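Ancestral D-type dye decolorizing peroxidase (Geotrichum candidum, PDB 7ANV) probably uses haem and hydrogen peroxide to oxidise dyes and other bulky substrates, as other dye-decolorizing peroxidases do. Local coordinates at residues Gln255-Glu260 with Lys384-Asp389; Thr22-Lys27 with Val177-Gly182; Arg336-Ala341 with Arg444-Thr449. All blocks are in the same frame, centred on the assembly; numbering follows the deposited sequence.

From the N terminus, strand 20-28 waits until strand 174-183 returns beside it, and contact 2 closes a loop of 149 residues that takes in the rest of the first four-stranded sheet and its helices. Only then does contact 1 open, at the end of strand 247-256. Before it closes at 384-389, just ahead of strand 391-398 in the second sheet, contact 3 has opened at 336-341; it closes last, at 444-449, joining the loop before helix 342-346 to strand 445-446 and what follows it. Contacts 1 and 3 therefore cross, while contact 2 stands in series with both. Contacts 2 and 3 lie on opposite sides of the chain's centre, their centres about 36 Å apart.

Contact 1 (Gln255-Glu260 with Lys384-Asp389); sequences QQLVPE and KKTKHD. With HEM (protoporphyrin IX containing Fe), chain B; SO4 (sulfate ion), chain D; SO4 (sulfate ion), chain G.
Q255 meets D389 through its CG, 3.6 Å from D389 OD1, with amide and carboxylate planes turned 75° apart. An extended chain, CG anti to the backbone N (chi1 -178°), carries the amide over toward the loop, where NE2 gives a hydrogen to a water that also touches H388 O. The other ends are held from outside: Q255 OE1 by R469, D389 OD1 by Y372 and D389 OD2 by K253. The end of Q256 leads away from the loop, into the haem pocket, placing NE2 3.6 Å from the haem methyl CMB and bonding to E193. L257 is the N-cap of helix 258-267, and its CD2 rests 3.9 Å from T386 CG2. A second water accepts from V258 N and donates to both Q256 O and T386 OG1. The P259 ring then lies against the backbone of the loop, CB 3.4 Å from K384 C, at the Schellman turn that ends helix 378-383. E260 supplies the direct hydrogen bonds. Its chain bends at chi2 so that both oxygens face T386: E260 OE1 takes the hydroxyl proton of T386 OG1 at 2.6 Å through its syn lone pair, and E260 OE2 takes T386 N at 2.9 Å along an almost straight line, from 31° out of the carboxylate plane. An alanine here would probably leave the N-H and hydroxyl of T386 without their shared acceptor and let this loop shift. With two donors on it and a helix N terminus close by, the E260 carboxylate is likely to stay ionised, its oxygens matched to both donors of T386.

Contact 2 (Thr22-Lys27 with Val177-Gly182); sequences TYFFFK and VLTIQG
T22-K27 and V177-G182 run antiparallel as adjacent strands, their segment axes 4.7 Å apart at closest approach and 171° between directions. Y23 and I180 form a hydrogen-bonded pair, Y23 N to I180 O at 2.8 Å and I180 N to Y23 O at 3.0 Å. F25 N donates to L178 O at 2.8 Å. On the return the strand swells: F25 O receives V177 N at 2.8 Å and, weakly, L178 N at 3.4 Å, so two residues face one in a classic beta bulge. Side chains alternate between faces. Y23, F25, L178 and I180 share one; with CG beside its backbone N (chi1 -63°), the F25 ring lies alongside L178 and brings CE2 to 3.8 Å from I180 CD1, while the carbonyl oxygen of L178 sits at the ring's edge. V177, displaced by the bulge, lays CG2 3.7 Å from K27 N. On the other face are T22, F24, T179 and Q181; a water links T22 OG1 to Q181 OE1, while Q181 NE2 bonds D183, and helix 151-164 covers T22 and F24. Y23 and F25 both meet F251 edge-to-face, so this face packs on strand 247-256 of the second sheet. The four antiparallel strands in the order 78-84, 142-148, 20-28, 174-183 are the ferredoxin-like arrangement of the dimeric alpha+beta barrel domain, here with 174-183 at one edge.

Contact 3 (Arg336-Ala341 with Arg444-Thr449); sequences RCPFAA and RTMSGT
M446, P338 and A340 carry most of this contact. M446 stretches out fully, CG anti to the backbone N (chi1 177°) and the later torsions extended too, which pushes its methyl end into the turn opposite. There M446 CE lies 3.9 Å from P338 CB and 3.8 Å from A340 C, while further up the chain M446 CG meets A340 CB at 3.9 Å. The methionine thus runs past the alanine methyl and ends between it and the proline. P338 uses the outer part of its ring on the next residues: its CG sits 3.6 Å from the carbonyl oxygen of G448, whose hydrogen-bond partner is R289. G448 has positive phi, and a side chain there would point toward the proline, so its bare backbone allows the close approach. The polar link is a water, taking A340 N at 2.9 Å and lying 3.0 Å from S447 O. The loop that receives M446 is a type I beta turn, closed by A341 N bonding to P338 O at 3.2 Å. A341 is in turn the N-cap of helix 342-346, whose K345 touches A340. Helix 279-291 also packs here, R289 on P338, L290 on M446 and L286 on T449. M446 itself belongs to strand 445-446, paired by backbone hydrogen bonds to strand 458-459, so the contact joins that two-stranded ribbon to the start of one helix and the flank of another.

Contact 1 (Gln255-Glu260 with Lys384-Asp389)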
loop_
_atom_site.group_PDB
_atom_site.type_symbol
_atom_site.label_atom_id
_atom_site.label_comp_id
_atom_site.label_asym_id
_atom_site.label_seq_id
_atom_site.Cartn_x
_atom_site.Cartn_y
_atom_site.Cartn_z
ATOM N N GLN A 255 -7.965 -3.528 8.401
ATOM C CA GLN A 255 -9.304 -3.094 8.860
ATOM C C GLN A 255 -9.211 -1.662 9.404
ATOM O O GLN A 255 -8.254 -1.376 10.154
ATOM C CB GLN A 255 -9.793 -4.044 9.936
ATOM C CG GLN A 255 -11.180 -3.652 10.399
ATOM C CD GLN A 255 -11.663 -4.476 11.554
ATOM O OE1 GLN A 255 -10.962 -5.352 12.057
ATOM N NE2 GLN A 255 -12.882 -4.174 11.993
ATOM N N GLN A 256 -10.172 -0.791 9.088
ATOM C CA GLN A 256 -10.199 0.598 9.594
ATOM C C GLN A 256 -11.395 0.801 10.519
ATOM O O GLN A 256 -12.482 0.330 10.199
ATOM C CB GLN A 256 -10.203 1.583 8.432
ATOM C CG GLN A 256 -8.862 1.590 7.711
ATOM C CD GLN A 256 -8.908 2.412 6.458
ATOM O OE1 GLN A 256 -9.019 1.911 5.341
ATOM N NE2 GLN A 256 -8.795 3.711 6.646
ATOM N N LEU A 257 -11.153 1.481 11.640
ATOM C CA LEU A 257 -12.184 1.789 12.660
ATOM C C LEU A 257 -12.507 3.279 12.505
ATOM O O LEU A 257 -11.853 4.135 13.136
ATOM C CB LEU A 257 -11.611 1.462 14.041
ATOM C CG LEU A 257 -11.188 0.007 14.236
ATOM C CD1 LEU A 257 -10.701 -0.185 15.673
ATOM C CD2 LEU A 257 -12.299 -0.955 13.902
ATOM N N VAL A 258 -13.428 3.577 11.584
ATOM C CA VAL A 258 -13.670 4.958 11.098
ATOM C C VAL A 258 -14.343 5.803 12.176
ATOM O O VAL A 258 -13.841 6.880 12.541
ATOM C CB VAL A 258 -14.383 4.932 9.733
ATOM C CG1 VAL A 258 -14.685 6.329 9.230
ATOM C CG2 VAL A 258 -13.498 4.201 8.725
ATOM N N PRO A 259 -15.431 5.351 12.816
ATOM C CA PRO A 259 -16.040 6.166 13.869
ATOM C C PRO A 259 -15.071 6.419 15.033
ATOM O O PRO A 259 -15.090 7.535 15.589
ATOM C CB PRO A 259 -17.243 5.320 14.327
ATOM C CG PRO A 259 -17.510 4.417 13.178
ATOM C CD PRO A 259 -16.171 4.117 12.540
ATOM N N GLU A 260 -14.227 5.425 15.330
ATOM C CA GLU A 260 -13.203 5.513 16.409
ATOM C C GLU A 260 -12.146 6.564 16.035
ATOM O O GLU A 260 -11.801 7.408 16.877
ATOM C CB GLU A 260 -12.633 4.121 16.686
ATOM C CG GLU A 260 -13.621 3.183 17.326
ATOM C CD GLU A 260 -14.534 2.408 16.397
ATOM O OE1 GLU A 260 -14.518 2.663 15.149
ATOM O OE2 GLU A 260 -15.184 1.473 16.898
ATOM N N LYS A 384 -20.718 6.107 17.333
ATOM C CA LYS A 384 -19.242 6.266 17.289
ATOM C C LYS A 384 -18.567 4.909 17.457
ATOM O O LYS A 384 -17.482 4.836 18.062
ATOM C CB LYS A 384 -18.753 7.256 18.359
ATOM C CG LYS A 384 -19.457 8.599 18.347
ATOM C CD LYS A 384 -18.825 9.560 19.320
ATOM C CE LYS A 384 -19.607 10.842 19.497
ATOM N NZ LYS A 384 -19.629 11.667 18.264
ATOM N N LYS A 385 -19.156 3.846 16.927
ATOM C CA LYS A 385 -18.575 2.502 17.104
ATOM C C LYS A 385 -18.694 1.730 15.784
ATOM O O LYS A 385 -19.801 1.753 15.190
ATOM C CB LYS A 385 -19.277 1.777 18.259
ATOM C CG LYS A 385 -18.776 0.353 18.451
ATOM C CD LYS A 385 -19.450 -0.445 19.563
ATOM C CE LYS A 385 -19.004 -1.897 19.541
ATOM N NZ LYS A 385 -19.365 -2.605 20.795
ATOM N N THR A 386 -17.610 1.064 15.377
ATOM C CA THR A 386 -17.551 0.169 14.201
ATOM C C THR A 386 -18.446 -1.054 14.451
ATOM O O THR A 386 -18.285 -1.715 15.523
ATOM C CB THR A 386 -16.123 -0.281 13.897
ATOM O OG1 THR A 386 -15.466 0.899 13.444
ATOM C CG2 THR A 386 -16.030 -1.351 12.838
ATOM N N LYS A 387 -19.329 -1.332 13.500
ATOM C CA LYS A 387 -20.123 -2.584 13.449
ATOM C C LYS A 387 -19.716 -3.438 12.243
ATOM O O LYS A 387 -19.872 -4.653 12.322
ATOM C CB LYS A 387 -21.611 -2.225 13.506
ATOM C CG LYS A 387 -22.020 -1.473 14.763
ATOM C CD LYS A 387 -23.519 -1.106 14.829
ATOM C CE LYS A 387 -24.431 -2.255 15.214
ATOM N NZ LYS A 387 -25.664 -1.738 15.865
ATOM N N HIS A 388 -19.181 -2.862 11.165
ATOM C CA HIS A 388 -18.994 -3.560 9.875
ATOM C C HIS A 388 -17.509 -3.570 9.511
ATOM O O HIS A 388 -16.804 -2.605 9.870
ATOM C CB HIS A 388 -19.867 -2.912 8.804
ATOM C CG HIS A 388 -21.307 -2.980 9.169
ATOM N ND1 HIS A 388 -21.968 -4.177 9.227
ATOM C CD2 HIS A 388 -22.176 -2.032 9.592
ATOM C CE1 HIS A 388 -23.210 -3.964 9.648
ATOM N NE2 HIS A 388 -23.362 -2.659 9.858
ATOM N N ASP A 389 -17.070 -4.635 8.847
ATOM C CA ASP A 389 -15.659 -4.788 8.400
ATOM C C ASP A 389 -15.472 -3.890 7.175
ATOM O O ASP A 389 -16.216 -4.069 6.183
ATOM C CB ASP A 389 -15.356 -6.257 8.099
ATOM C CG ASP A 389 -13.896 -6.584 7.842
ATOM O OD1 ASP A 389 -13.023 -5.751 8.202
ATOM O OD2 ASP A 389 -13.655 -7.661 7.218
HETATM C CHA HEM B . 0.364 7.733 1.366
HETATM C CHB HEM B . -3.514 6.363 3.927
HETATM C CHC HEM B . -1.285 2.116 4.951
HETATM C CHD HEM B . 2.699 3.729 2.712
HETATM C C1A HEM B . -0.882 7.705 1.967
HETATM C C2A HEM B . -1.848 8.737 1.870
HETATM C C3A HEM B . -2.932 8.369 2.601
HETATM C C4A HEM B . -2.653 7.080 3.135
HETATM C CMA HEM B . -4.229 9.141 2.781
HETATM C CAA HEM B . -1.684 10.072 1.151
HETATM C CBA HEM B . -1.862 10.025 -0.357
HETATM C CGA HEM B . -0.577 10.088 -1.133
HETATM O O1A HEM B . 0.410 10.783 -0.831
HETATM O O2A HEM B . -0.520 9.443 -2.130
HETATM C C1B HEM B . -3.226 5.076 4.422
HETATM C C2B HEM B . -4.155 4.291 5.176
HETATM C C3B HEM B . -3.562 3.094 5.453
HETATM C C4B HEM B . -2.207 3.157 4.838
HETATM C CMB HEM B . -5.539 4.701 5.599
HETATM C CAB HEM B . -4.076 1.896 6.158
HETATM C CBB HEM B . -5.387 1.586 6.314
HETATM C C1C HEM B . 0.025 2.187 4.451
HETATM C C2C HEM B . 1.032 1.225 4.621
HETATM C C3C HEM B . 2.168 1.719 4.006
HETATM C C4C HEM B . 1.831 2.981 3.449
HETATM C CMC HEM B . 0.869 -0.099 5.354
HETATM C CAC HEM B . 3.516 1.158 3.889
HETATM C CBC HEM B . 3.997 0.263 4.739
HETATM C C1D HEM B . 2.327 4.936 2.118
HETATM C C2D HEM B . 3.278 5.651 1.250
HETATM C C3D HEM B . 2.621 6.776 0.894
HETATM C C4D HEM B . 1.292 6.729 1.544
HETATM C CMD HEM B . 4.688 5.275 0.806
HETATM C CAD HEM B . 3.145 7.872 -0.008
HETATM C CBD HEM B . 4.028 8.890 0.734
HETATM C CGD HEM B . 4.642 9.880 -0.211
HETATM O O1D HEM B . 4.567 11.088 0.129
HETATM O O2D HEM B . 5.242 9.516 -1.255
HETATM N NA HEM B . -1.391 6.674 2.746
HETATM N NB HEM B . -2.106 4.360 4.235
HETATM N NC HEM B . 0.530 3.278 3.776
HETATM N ND HEM B . 1.170 5.613 2.311
HETATM FE FE HEM B . -0.401 5.052 3.278
HETATM S S SO4 D . -20.023 -6.950 8.029
HETATM O O1 SO4 D . -20.034 -6.021 6.929
HETATM O O2 SO4 D . -18.744 -6.948 8.689
HETATM O O3 SO4 D . -21.059 -6.603 8.980
HETATM O O4 SO4 D . -20.265 -8.278 7.522
HETATM S S SO4 G . -26.050 -0.960 11.393
HETATM O O1 SO4 G . -24.732 -0.356 11.459
HETATM O O2 SO4 G . -26.920 -0.136 10.591
HETATM O O3 SO4 G . -25.959 -2.275 10.785
HETATM O O4 SO4 G . -26.561 -1.085 12.740
HETATM O O HOH W 1 -14.110 -2.217 10.219
HETATM O O HOH W 2 -11.664 -7.313 10.112
HETATM O O HOH W 3 -14.981 1.302 10.695
#

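Contact 2 (Thr22-Lys27 with Val177-Gly182)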
loop_
_atom_site.group_PDB
_atom_site.type_symbol
_atom_site.label_atom_id
_atom_site.label_comp_id
_atom_site.label_asym_id
_atom_site.label_seq_id
_atom_site.Cartn_x
_atom_site.Cartn_y
_atom_site.Cartn_z
ATOM N N THR A 22 -11.168 -7.855 -7.220
ATOM C CA THR A 22 -11.304 -9.064 -6.404
ATOM C C THR A 22 -9.938 -9.725 -6.337
ATOM O O THR A 22 -9.230 -9.787 -7.353
ATOM C CB THR A 22 -12.378 -10.003 -6.954
ATOM O OG1 THR A 22 -13.640 -9.374 -6.734
ATOM C CG2 THR A 22 -12.346 -11.332 -6.233
ATOM N N TYR A 23 -9.533 -10.104 -5.134
ATOM C CA TYR A 23 -8.320 -10.903 -4.896
ATOM C C TYR A 23 -8.766 -12.329 -4.630
ATOM O O TYR A 23 -9.475 -12.552 -3.650
ATOM C CB TYR A 23 -7.574 -10.273 -3.725
ATOM C CG TYR A 23 -7.026 -8.929 -4.059
ATOM C CD1 TYR A 23 -7.791 -7.795 -3.878
ATOM C CD2 TYR A 23 -5.735 -8.787 -4.516
ATOM C CE1 TYR A 23 -7.310 -6.540 -4.199
ATOM C CE2 TYR A 23 -5.235 -7.540 -4.826
ATOM C CZ TYR A 23 -6.014 -6.420 -4.649
ATOM O OH TYR A 23 -5.547 -5.176 -4.943
ATOM N N PHE A 24 -8.346 -13.248 -5.492
ATOM C CA PHE A 24 -8.662 -14.697 -5.403
ATOM C C PHE A 24 -7.399 -15.423 -4.944
ATOM O O PHE A 24 -6.439 -15.615 -5.748
ATOM C CB PHE A 24 -9.197 -15.148 -6.761
ATOM C CG PHE A 24 -9.615 -16.577 -6.823
ATOM C CD1 PHE A 24 -8.684 -17.577 -7.033
ATOM C CD2 PHE A 24 -10.951 -16.910 -6.763
ATOM C CE1 PHE A 24 -9.110 -18.899 -7.162
ATOM C CE2 PHE A 24 -11.363 -18.227 -6.885
ATOM C CZ PHE A 24 -10.432 -19.212 -7.070
ATOM N N PHE A 25 -7.367 -15.779 -3.657
ATOM C CA PHE A 25 -6.182 -16.425 -3.043
ATOM C C PHE A 25 -6.396 -17.926 -3.191
ATOM O O PHE A 25 -7.482 -18.457 -2.872
ATOM C CB PHE A 25 -6.029 -16.047 -1.573
ATOM C CG PHE A 25 -5.788 -14.583 -1.365
ATOM C CD1 PHE A 25 -4.495 -14.075 -1.429
ATOM C CD2 PHE A 25 -6.826 -13.716 -1.093
ATOM C CE1 PHE A 25 -4.266 -12.732 -1.219
ATOM C CE2 PHE A 25 -6.590 -12.365 -0.908
ATOM C CZ PHE A 25 -5.310 -11.876 -0.934
ATOM N N PHE A 26 -5.411 -18.617 -3.729
ATOM C CA PHE A 26 -5.604 -20.037 -4.077
ATOM C C PHE A 26 -4.457 -20.887 -3.571
ATOM O O PHE A 26 -3.352 -20.407 -3.312
ATOM C CB PHE A 26 -5.778 -20.217 -5.588
ATOM C CG PHE A 26 -4.563 -19.824 -6.391
ATOM C CD1 PHE A 26 -3.574 -20.753 -6.692
ATOM C CD2 PHE A 26 -4.434 -18.534 -6.880
ATOM C CE1 PHE A 26 -2.461 -20.393 -7.436
ATOM C CE2 PHE A 26 -3.312 -18.172 -7.605
ATOM C CZ PHE A 26 -2.337 -19.097 -7.892
ATOM N N LYS A 27 -4.797 -22.158 -3.392
ATOM C CA LYS A 27 -3.851 -23.257 -3.147
ATOM C C LYS A 27 -3.824 -24.084 -4.422
ATOM O O LYS A 27 -4.908 -24.358 -4.995
ATOM C CB LYS A 27 -4.319 -24.053 -1.930
ATOM C CG LYS A 27 -3.459 -25.244 -1.565
ATOM C CD LYS A 27 -4.021 -25.997 -0.367
ATOM C CE LYS A 27 -3.103 -27.077 0.165
ATOM N NZ LYS A 27 -3.903 -28.132 0.833
ATOM N N VAL A 177 -8.872 -20.374 -1.329
ATOM C CA VAL A 177 -8.619 -20.231 0.136
ATOM C C VAL A 177 -9.462 -19.078 0.648
ATOM O O VAL A 177 -10.068 -19.169 1.720
ATOM C CB VAL A 177 -7.127 -19.993 0.432
ATOM C CG1 VAL A 177 -6.862 -19.820 1.917
ATOM C CG2 VAL A 177 -6.262 -21.092 -0.146
ATOM N N LEU A 178 -9.524 -18.005 -0.130
ATOM C CA LEU A 178 -10.170 -16.756 0.312
ATOM C C LEU A 178 -10.391 -15.904 -0.936
ATOM O O LEU A 178 -9.477 -15.824 -1.796
ATOM C CB LEU A 178 -9.274 -16.034 1.331
ATOM C CG LEU A 178 -9.784 -14.683 1.830
ATOM C CD1 LEU A 178 -11.036 -14.825 2.685
ATOM C CD2 LEU A 178 -8.706 -13.939 2.607
ATOM N N THR A 179 -11.548 -15.263 -1.001
ATOM C CA THR A 179 -11.776 -14.177 -1.974
ATOM C C THR A 179 -12.099 -12.908 -1.202
ATOM O O THR A 179 -12.899 -12.995 -0.232
ATOM C CB THR A 179 -12.891 -14.550 -2.953
ATOM O OG1 THR A 179 -12.505 -15.789 -3.541
ATOM C CG2 THR A 179 -13.082 -13.520 -4.038
ATOM N N ILE A 180 -11.484 -11.786 -1.581
ATOM C CA ILE A 180 -11.785 -10.481 -0.931
ATOM C C ILE A 180 -12.105 -9.541 -2.084
ATOM O O ILE A 180 -11.284 -9.421 -2.997
ATOM C CB ILE A 180 -10.622 -9.934 -0.067
ATOM C CG1 ILE A 180 -9.952 -11.019 0.777
ATOM C CG2 ILE A 180 -11.164 -8.774 0.768
ATOM C CD1 ILE A 180 -8.763 -10.564 1.638
ATOM N N GLN A 181 -13.187 -8.815 -1.959
ATOM C CA GLN A 181 -13.562 -7.777 -2.930
ATOM C C GLN A 181 -13.263 -6.387 -2.380
ATOM O O GLN A 181 -13.689 -6.068 -1.242
ATOM C CB GLN A 181 -15.048 -7.920 -3.239
ATOM C CG GLN A 181 -15.521 -6.937 -4.304
ATOM C CD GLN A 181 -16.996 -7.112 -4.535
ATOM O OE1 GLN A 181 -17.424 -8.196 -4.935
ATOM N NE2 GLN A 181 -17.792 -6.103 -4.183
ATOM N N GLY A 182 -12.637 -5.548 -3.200
ATOM C CA GLY A 182 -12.479 -4.129 -2.901
ATOM C C GLY A 182 -13.363 -3.308 -3.794
ATOM O O GLY A 182 -13.753 -3.765 -4.858
HETATM O O HOH W 4 -15.760 -10.457 -5.682
#

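Contact 3 (Arg336-Ala341 with Arg444-Thr449)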
loop_
_atom_site.group_PDB
_atom_site.type_symbol
_atom_site.label_atom_id
_atom_site.label_comp_id
_atom_site.label_asym_id
_atom_site.label_seq_id
_atom_site.Cartn_x
_atom_site.Cartn_y
_atom_site.Cartn_z
ATOM N N ARG A 336 4.982 22.921 10.032
ATOM C CA ARG A 336 4.105 22.694 8.851
ATOM C C ARG A 336 3.631 21.248 8.796
ATOM O O ARG A 336 2.492 21.024 8.400
ATOM C CB ARG A 336 4.830 23.071 7.559
ATOM C CG ARG A 336 5.402 24.479 7.606
ATOM C CD ARG A 336 6.187 24.827 6.353
ATOM N NE ARG A 336 5.293 25.005 5.229
ATOM C CZ ARG A 336 4.703 26.164 4.921
ATOM N NH1 ARG A 336 4.792 27.231 5.701
ATOM N NH2 ARG A 336 3.947 26.243 3.848
ATOM N N CYS A 337 4.477 20.289 9.163
ATOM C CA CYS A 337 4.107 18.857 9.141
ATOM C C CYS A 337 4.810 18.152 10.279
ATOM O O CYS A 337 6.039 18.179 10.381
ATOM C CB CYS A 337 4.541 18.239 7.827
ATOM S SG CYS A 337 3.989 16.541 7.598
ATOM N N PRO A 338 4.062 17.460 11.149
ATOM C CA PRO A 338 4.711 16.662 12.188
ATOM C C PRO A 338 5.636 15.618 11.547
ATOM O O PRO A 338 5.328 15.083 10.487
ATOM C CB PRO A 338 3.546 16.016 12.927
ATOM C CG PRO A 338 2.396 16.949 12.629
ATOM C CD PRO A 338 2.593 17.414 11.209
ATOM N N PHE A 339 6.741 15.282 12.204
ATOM C CA PHE A 339 7.622 14.182 11.736
ATOM C C PHE A 339 6.824 12.893 11.555
ATOM O O PHE A 339 7.031 12.133 10.580
ATOM C CB PHE A 339 8.759 13.901 12.713
ATOM C CG PHE A 339 9.871 14.912 12.687
ATOM C CD1 PHE A 339 10.652 15.065 11.543
ATOM C CD2 PHE A 339 10.111 15.736 13.770
ATOM C CE1 PHE A 339 11.695 15.971 11.526
ATOM C CE2 PHE A 339 11.150 16.656 13.733
ATOM C CZ PHE A 339 11.908 16.786 12.606
ATOM N N ALA A 340 5.916 12.604 12.488
ATOM C CA ALA A 340 5.242 11.302 12.542
ATOM C C ALA A 340 3.992 11.300 11.645
ATOM O O ALA A 340 3.290 10.273 11.655
ATOM C CB ALA A 340 4.951 10.927 13.976
ATOM N N ALA A 341 3.680 12.391 10.930
ATOM C CA ALA A 341 2.543 12.348 9.978
ATOM C C ALA A 341 2.803 11.182 9.019
ATOM O O ALA A 341 3.963 10.987 8.603
ATOM C CB ALA A 341 2.378 13.673 9.244
ATOM N N ARG A 444 1.089 4.171 22.430
ATOM C CA ARG A 444 1.686 4.940 21.314
ATOM C C ARG A 444 1.458 6.412 21.630
ATOM O O ARG A 444 0.383 6.766 22.112
ATOM C CB ARG A 444 1.093 4.530 19.954
ATOM C CG ARG A 444 1.315 3.082 19.539
ATOM C CD ARG A 444 0.625 2.779 18.206
ATOM N NE ARG A 444 -0.787 3.219 18.056
ATOM C CZ ARG A 444 -1.337 3.754 16.961
ATOM N NH1 ARG A 444 -0.670 3.895 15.842
ATOM N NH2 ARG A 444 -2.620 4.113 16.942
ATOM N N THR A 445 2.461 7.224 21.385
ATOM C CA THR A 445 2.370 8.688 21.522
ATOM C C THR A 445 2.790 9.307 20.196
ATOM O O THR A 445 3.478 8.654 19.376
ATOM C CB THR A 445 3.252 9.202 22.671
ATOM O OG1 THR A 445 4.610 8.982 22.285
ATOM C CG2 THR A 445 2.946 8.504 23.978
ATOM N N MET A 446 2.438 10.561 20.019
ATOM C CA MET A 446 2.899 11.332 18.842
ATOM C C MET A 446 3.109 12.765 19.284
ATOM O O MET A 446 2.199 13.299 19.899
ATOM C CB MET A 446 1.872 11.219 17.710
ATOM C CG MET A 446 2.210 12.018 16.528
ATOM S SD MET A 446 0.766 11.973 15.383
ATOM C CE MET A 446 1.527 12.845 14.023
ATOM N N SER A 447 4.272 13.324 18.984
ATOM C CA SER A 447 4.596 14.729 19.266
ATOM C C SER A 447 4.282 15.560 18.025
ATOM O O SER A 447 4.015 14.999 16.986
ATOM C CB SER A 447 6.014 14.901 19.754
ATOM O OG SER A 447 6.964 14.932 18.682
ATOM N N GLY A 448 4.341 16.870 18.181
ATOM C CA GLY A 448 4.374 17.805 17.060
ATOM C C GLY A 448 3.029 18.146 16.491
ATOM O O GLY A 448 3.041 18.927 15.572
ATOM N N THR A 449 1.899 17.593 16.970
ATOM C CA THR A 449 0.606 17.843 16.294
ATOM C C THR A 449 0.145 19.273 16.560
ATOM O O THR A 449 -0.557 19.807 15.702
ATOM C CB THR A 449 -0.462 16.811 16.671
ATOM O OG1 THR A 449 -0.725 16.909 18.065
ATOM C CG2 THR A 449 -0.012 15.427 16.316
HETATM O O HOH W 5 6.062 13.844 15.125
#